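Local coordinates for oligopeptide-binding protein oppA (Lactococcus lactis, PDB 3DRF) that captures oligopeptides in a large closing cavity and serves as the receptor of an ABC transporter that imports them into the cell, at residues A[511-516]-A[520-525]; A[129-134]-A[206-211]; A[265-270]-A[284-289]. All coordinates share one frame; numbering follows the deposited sequence. Where two conformers were deposited one is given.

In the fold
Running from the N terminus, the chain reaches the 129-134 loop after helix 116-127 and meets it again at 206-211, so interaction 2 closes a long loop that holds little regular structure. Interaction 3 follows, joining helix 263-268 to helix 283-287 across a short link that contains strand 274-276, an outermost strand of a mixed sheet. Interaction 1 comes last and is the most local: 511-516 leads straight into helix 516-533, which carries 520-525. The three follow one another in series, neither nested nor crossed. Their centres are widely spaced, 37 Å between interactions 1 and 2, 40 Å between 2 and 3, and 45 Å between 1 and 3.

Interaction 1 of 3, residues A[511-516]-A[520-525]; sequences AKSENP and KAAFVK
Helical backbone torsions at Pro-516 aim its carbonyl at the backbone N of Lys-520, while the chi1 of -83° at Ser-513 holds OG near the methyl of Ala-522. The first pairing is a hydrogen bond: Lys-520 N donates to Pro-516 O over 2.9 Å, with an N-H...O angle of 160° and the donor tilted out of the carbonyl plane. Lys-520 CB lies 3.4 Å from Pro-516 O, the close approach that the helical turn itself brings. The i to i+4 bond belongs to the first turn of helix 516-533, for which Asn-515 is the N-cap; its OD1 accepts from Thr-517 N. Ahead of the cap, 512-514 forms a 3-10 segment that turns Ser-513 toward the helix. There OG lies 4.3 Å from Ala-522 CB, a loose touch between two buried residues, and its polar partner is Asp-507 O. Ala-522 also packs on Asp-507 and Ile-508 of helix 499-508, so the serine and the alanine both border the end of that preceding helix. The Lys-520 chain, straight until it bends at its last torsion, leads away from 511-516, and NZ makes a weak hydrogen bond to Gln-367 O.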
# COMPACT_ATOMS: atom_id res chain seq x y z
N ALA A 511 14.06 -9.94 -18.21
CA ALA A 511 15.52 -10.08 -18.35
C ALA A 511 16.11 -8.94 -19.19
O ALA A 511 17.14 -8.49 -18.89
CB ALA A 511 15.88 -11.49 -18.97
N LYS A 512 15.34 -8.45 -20.18
CA LYS A 512 15.82 -7.30 -20.98
C LYS A 512 15.97 -6.04 -20.12
O LYS A 512 16.80 -5.25 -20.35
CB LYS A 512 14.87 -7.03 -22.16
CG LYS A 512 14.92 -8.15 -23.23
CD LYS A 512 13.83 -7.92 -24.36
CE LYS A 512 13.71 -9.15 -25.25
NZ LYS A 512 12.86 -8.91 -26.45
N SER A 513 15.12 -5.91 -19.09
CA SER A 513 15.15 -4.78 -18.15
C SER A 513 16.32 -4.83 -17.13
O SER A 513 16.41 -4.00 -16.33
CB SER A 513 13.79 -4.64 -17.42
OG SER A 513 12.93 -3.89 -18.31
N GLU A 514 17.19 -5.83 -17.26
CA GLU A 514 18.47 -5.79 -16.59
C GLU A 514 19.44 -4.75 -17.20
O GLU A 514 20.47 -4.49 -16.61
CB GLU A 514 19.09 -7.19 -16.56
CG GLU A 514 18.21 -8.20 -15.82
CD GLU A 514 18.99 -9.29 -15.12
OE1 GLU A 514 19.45 -9.05 -13.98
OE2 GLU A 514 19.13 -10.39 -15.69
N ASN A 515 19.10 -4.23 -18.38
CA ASN A 515 19.72 -2.99 -18.93
C ASN A 515 18.78 -1.81 -18.49
O ASN A 515 17.67 -1.73 -18.96
CB ASN A 515 19.83 -3.07 -20.45
CG ASN A 515 20.38 -1.79 -21.06
OD1 ASN A 515 20.44 -0.79 -20.44
ND2 ASN A 515 20.78 -1.89 -22.33
N PRO A 516 19.28 -0.95 -17.59
CA PRO A 516 18.43 0.13 -17.11
C PRO A 516 17.86 1.08 -18.20
O PRO A 516 16.84 1.64 -18.00
CB PRO A 516 19.29 0.89 -16.09
CG PRO A 516 20.57 0.33 -16.13
CD PRO A 516 20.61 -0.92 -16.96
N LYS A 520 13.99 1.81 -18.22
CA LYS A 520 13.43 3.16 -18.25
C LYS A 520 12.39 3.34 -19.36
O LYS A 520 11.35 3.84 -19.11
CB LYS A 520 14.57 4.19 -18.43
CG LYS A 520 14.11 5.66 -18.30
CD LYS A 520 15.33 6.60 -18.62
CE LYS A 520 15.02 8.13 -18.40
NZ LYS A 520 15.29 8.46 -17.01
N ALA A 521 12.70 2.88 -20.56
CA ALA A 521 11.73 2.94 -21.68
C ALA A 521 10.48 2.10 -21.41
O ALA A 521 9.41 2.51 -21.79
CB ALA A 521 12.42 2.56 -23.02
N ALA A 522 10.65 0.95 -20.77
CA ALA A 522 9.50 0.15 -20.39
C ALA A 522 8.63 0.87 -19.36
O ALA A 522 7.46 0.87 -19.49
CB ALA A 522 10.02 -1.17 -19.86
N PHE A 523 9.24 1.53 -18.39
CA PHE A 523 8.49 2.33 -17.41
C PHE A 523 7.75 3.50 -18.09
O PHE A 523 6.67 3.78 -17.73
CB PHE A 523 9.40 2.86 -16.27
CG PHE A 523 9.40 1.97 -15.03
CD1 PHE A 523 8.28 1.83 -14.23
CD2 PHE A 523 10.54 1.29 -14.66
CE1 PHE A 523 8.28 1.03 -13.10
CE2 PHE A 523 10.57 0.50 -13.50
CZ PHE A 523 9.43 0.36 -12.74
N VAL A 524 8.38 4.15 -19.05
CA VAL A 524 7.72 5.27 -19.75
C VAL A 524 6.48 4.74 -20.53
O VAL A 524 5.46 5.32 -20.50
CB VAL A 524 8.70 6.01 -20.71
CG1 VAL A 524 7.93 6.92 -21.68
CG2 VAL A 524 9.70 6.83 -19.90
N LYS A 525 6.68 3.66 -21.25
CA LYS A 525 5.58 3.05 -22.05
C LYS A 525 4.39 2.66 -21.17
O LYS A 525 3.29 2.97 -21.49
CB LYS A 525 6.09 1.88 -22.91
CG LYS A 525 4.96 1.29 -23.78
CD LYS A 525 5.47 0.13 -24.64
CE LYS A 525 4.48 -0.31 -25.72
NZ LYS A 525 3.21 -0.86 -25.12

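Interaction 2 of 3, residues A[129-134]-A[206-211]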
# COMPACT_ATOMS: atom_id res chain seq x y z
N PRO A 129 -5.18 -20.29 0.15
CA PRO A 129 -6.36 -19.37 0.25
C PRO A 129 -7.17 -19.47 1.55
O PRO A 129 -7.92 -18.61 1.87
CB PRO A 129 -7.26 -19.81 -0.94
CG PRO A 129 -6.33 -20.46 -1.90
CD PRO A 129 -5.35 -21.22 -1.01
N ALA A 130 -6.97 -20.54 2.30
CA ALA A 130 -7.73 -20.74 3.56
C ALA A 130 -7.48 -19.65 4.62
O ALA A 130 -8.30 -19.43 5.42
CB ALA A 130 -7.49 -22.17 4.14
N TYR A 131 -6.32 -18.98 4.58
CA TYR A 131 -6.00 -17.88 5.52
C TYR A 131 -6.69 -16.54 5.17
O TYR A 131 -6.72 -15.67 5.95
CB TYR A 131 -4.46 -17.65 5.66
CG TYR A 131 -3.66 -18.87 6.14
CD1 TYR A 131 -2.95 -19.64 5.20
CD2 TYR A 131 -3.66 -19.26 7.47
CE1 TYR A 131 -2.23 -20.75 5.59
CE2 TYR A 131 -2.90 -20.38 7.90
CZ TYR A 131 -2.21 -21.13 6.95
OH TYR A 131 -1.49 -22.23 7.29
N GLY A 132 -7.22 -16.42 3.94
CA GLY A 132 -7.99 -15.22 3.56
C GLY A 132 -7.13 -14.03 3.08
O GLY A 132 -7.62 -12.97 3.02
N SER A 133 -5.88 -14.26 2.73
CA SER A 133 -5.03 -13.14 2.28
C SER A 133 -5.55 -12.53 0.98
O SER A 133 -6.05 -13.21 0.18
CB SER A 133 -3.59 -13.62 2.03
OG SER A 133 -2.79 -12.52 1.62
N ASP A 134 -5.37 -11.21 0.85
CA ASP A 134 -5.70 -10.48 -0.38
C ASP A 134 -4.42 -10.14 -1.18
O ASP A 134 -4.51 -9.40 -2.12
CB ASP A 134 -6.44 -9.19 0.02
CG ASP A 134 -7.67 -9.48 0.89
OD1 ASP A 134 -8.48 -10.24 0.46
OD2 ASP A 134 -7.72 -8.97 1.98
N LYS A 206 -8.62 -20.62 8.61
CA LYS A 206 -9.77 -19.71 8.50
C LYS A 206 -9.96 -18.78 9.71
O LYS A 206 -10.57 -17.79 9.61
CB LYS A 206 -11.08 -20.53 8.26
CG LYS A 206 -11.56 -21.24 9.54
CD LYS A 206 -12.88 -22.09 9.30
CE LYS A 206 -13.44 -22.73 10.59
NZ LYS A 206 -13.94 -21.63 11.52
N ASP A 207 -9.41 -19.21 10.85
CA ASP A 207 -9.53 -18.48 12.14
C ASP A 207 -8.26 -17.60 12.43
O ASP A 207 -8.21 -16.92 13.37
CB ASP A 207 -9.65 -19.50 13.30
CG ASP A 207 -10.94 -20.37 13.27
OD1 ASP A 207 -11.87 -19.91 12.71
OD2 ASP A 207 -10.88 -21.43 13.88
N LEU A 208 -7.26 -17.70 11.59
CA LEU A 208 -5.97 -17.09 11.95
C LEU A 208 -5.99 -15.56 12.05
O LEU A 208 -5.47 -15.04 12.96
CB LEU A 208 -4.85 -17.56 11.00
CG LEU A 208 -3.43 -17.08 11.40
CD1 LEU A 208 -3.00 -17.63 12.79
CD2 LEU A 208 -2.41 -17.53 10.31
N ALA A 209 -6.67 -14.92 11.13
CA ALA A 209 -6.71 -13.43 11.12
C ALA A 209 -7.43 -12.88 12.34
O ALA A 209 -7.14 -11.77 12.74
CB ALA A 209 -7.40 -12.95 9.84
N SER A 210 -8.42 -13.61 12.85
CA SER A 210 -9.19 -13.15 14.01
C SER A 210 -8.73 -13.76 15.33
O SER A 210 -9.34 -13.53 16.38
CB SER A 210 -10.68 -13.44 13.81
OG SER A 210 -10.91 -14.84 13.72
N SER A 211 -7.68 -14.56 15.29
CA SER A 211 -7.17 -15.16 16.52
C SER A 211 -6.48 -14.09 17.42
O SER A 211 -5.81 -13.22 16.92
CB SER A 211 -6.11 -16.25 16.16
OG SER A 211 -5.43 -16.74 17.35
O HOH W 1 -7.65 -16.21 8.57
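Tyr-131 and Leu-208 meet where two irregular segments of this solute-binding protein approach each other, their CA atoms closest at Tyr-131 and Lys-206: a 3-10 turn at 129-131, and a stretch at 206-209 with helical backbone angles that leads into a type I beta turn from Leu-208 to Ser-211. Leu-208 can be followed outward. Its CB, directed at the other segment, lies 4.1 Å from Tyr-131 CD2. With chi1 at -174°, CG stands opposite the backbone N, and chi2 of 62° then brings the CD2 branch to the tyrosine. That methyl is the main point of touch, 3.6 Å from Tyr-131 CD2 and 3.8 Å from Tyr-131 CE2, so it meets the CD2-CE2 side of the ring obliquely. Leu-208 is buried, and its side chain also packs on Leu-50 and Val-203; Pro-205 adds to the packing around both Tyr-131 and Ala-130.

The backbones approach as well. Ala-130 O receives a CH...O contact from Lys-206 CA at 3.4 Å; Lys-206 N is equally near that oxygen, but its angle is too poor for a hydrogen bond. Lys-206 CB still lies 4.1 Å from Ala-130 O, but its bond to CA points away from 129-134 overall; the chain bends at its last torsion and NZ makes a salt bridge with Asp-207 OD1. A single water supplies the polar bridge between the segments: it donates to Tyr-131 O at 2.8 Å and accepts from Ala-209 N at 3.0 Å.

Interaction 3 of 3, residues A[265-270]-A[284-289]; sequences AALSSS and KQVKNL
Two short helices, 263-268 and 283-287, pack through their C-terminal ends, and a leucine from each side carries the contact. Leu-289 reaches across with its two methyls divided between neighbouring residues: CD1 lies 3.6 Å from Leu-267 CB and 4.0 Å from Leu-267 CD1, while CD2 lies 3.5 Å from Ser-268 OG. A chi1 of -64° places Leu-289 CG opposite its own carbonyl carbon, and the near-straight chi2 of 177° completes the reach. The two leucine side chains cross at about a right angle. Farther back along the second helix, Val-286 offers CG2 to Leu-267 CD1 at 4.0 Å, so the leucine methyl is touched by both residues. Ser-268 OG is hydrogen-bonded to Val-264 O in its own helix; against the Leu-289 CD2 methyl it makes only van der Waals contact. Met-278, from a loop, and Pro-547 of strand 536-549 pack on both Leu-267 and Val-286, extending the apolar cluster, and Tyr-292 OH bonds to Leu-267 O. Just beyond the contact, Ser-270 has a positive phi of 62°, and two bonds run back into the last turn of helix 263-268: a Schellman motif, a common way of ending an alpha-helix at its C terminus.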
# COMPACT_ATOMS: atom_id res chain seq x y z
N ALA A 265 -5.32 19.79 18.42
CA ALA A 265 -5.54 20.04 19.85
C ALA A 265 -4.65 19.07 20.66
O ALA A 265 -4.16 19.42 21.69
CB ALA A 265 -7.04 19.81 20.21
N ALA A 266 -4.48 17.84 20.18
CA ALA A 266 -3.60 16.87 20.86
C ALA A 266 -2.15 17.32 20.87
O ALA A 266 -1.47 17.11 21.82
CB ALA A 266 -3.73 15.46 20.20
N LEU A 267 -1.71 17.96 19.81
CA LEU A 267 -0.39 18.55 19.82
C LEU A 267 -0.32 19.78 20.73
O LEU A 267 0.63 19.92 21.44
CB LEU A 267 0.03 18.96 18.40
CG LEU A 267 0.14 17.79 17.37
CD1 LEU A 267 0.24 18.38 15.93
CD2 LEU A 267 1.38 16.96 17.71
N SER A 268 -1.34 20.63 20.71
CA SER A 268 -1.34 21.82 21.55
C SER A 268 -1.30 21.45 23.06
O SER A 268 -0.75 22.14 23.83
CB SER A 268 -2.55 22.70 21.23
OG SER A 268 -2.52 23.13 19.90
N SER A 269 -1.90 20.35 23.41
CA SER A 269 -1.97 19.93 24.82
C SER A 269 -0.84 18.93 25.20
O SER A 269 -0.79 18.44 26.28
CB SER A 269 -3.32 19.29 25.07
OG SER A 269 -3.42 17.99 24.51
N SER A 270 0.04 18.63 24.25
CA SER A 270 1.15 17.65 24.46
C SER A 270 0.67 16.25 24.79
O SER A 270 1.35 15.51 25.45
CB SER A 270 2.11 18.16 25.56
OG SER A 270 2.88 19.22 25.11
N LYS A 284 -0.12 23.89 7.93
CA LYS A 284 0.15 25.26 8.38
C LYS A 284 -0.12 25.38 9.90
O LYS A 284 0.64 25.95 10.61
CB LYS A 284 -0.67 26.26 7.57
CG LYS A 284 -0.35 27.66 7.95
CD LYS A 284 -0.93 28.60 6.98
CE LYS A 284 0.03 29.09 5.94
NZ LYS A 284 -0.62 30.09 5.00
N GLN A 285 -1.23 24.84 10.37
CA GLN A 285 -1.54 24.80 11.80
C GLN A 285 -0.40 24.17 12.59
O GLN A 285 -0.06 24.63 13.63
CB GLN A 285 -2.87 24.08 12.09
CG GLN A 285 -4.09 24.71 11.55
CD GLN A 285 -5.30 24.05 12.10
OE1 GLN A 285 -5.75 23.06 11.60
NE2 GLN A 285 -5.80 24.59 13.19
N VAL A 286 0.14 23.07 12.07
CA VAL A 286 1.20 22.35 12.75
C VAL A 286 2.50 23.13 12.78
O VAL A 286 3.19 23.16 13.74
CB VAL A 286 1.41 20.95 12.10
CG1 VAL A 286 2.67 20.29 12.65
CG2 VAL A 286 0.16 20.08 12.35
N LYS A 287 2.82 23.77 11.69
CA LYS A 287 4.04 24.62 11.65
C LYS A 287 3.85 25.83 12.59
O LYS A 287 4.83 26.34 13.02
CB LYS A 287 4.33 25.10 10.22
CG LYS A 287 4.86 24.02 9.29
CD LYS A 287 5.24 24.62 7.89
CE LYS A 287 4.02 24.93 7.07
NZ LYS A 287 4.39 25.55 5.75
N ASN A 288 2.62 26.27 12.83
CA ASN A 288 2.28 27.42 13.70
C ASN A 288 2.53 27.07 15.19
O ASN A 288 2.62 27.94 16.02
CB ASN A 288 0.82 27.88 13.52
CG ASN A 288 0.56 28.68 12.22
OD1 ASN A 288 1.46 29.03 11.50
ND2 ASN A 288 -0.71 28.90 11.93
N LEU A 289 2.60 25.79 15.53
CA LEU A 289 2.72 25.38 16.94
C LEU A 289 4.09 25.61 17.52
O LEU A 289 5.06 25.38 16.93
CB LEU A 289 2.32 23.92 17.13
CG LEU A 289 0.84 23.63 16.81
CD1 LEU A 289 0.59 22.18 16.98
CD2 LEU A 289 -0.21 24.47 17.58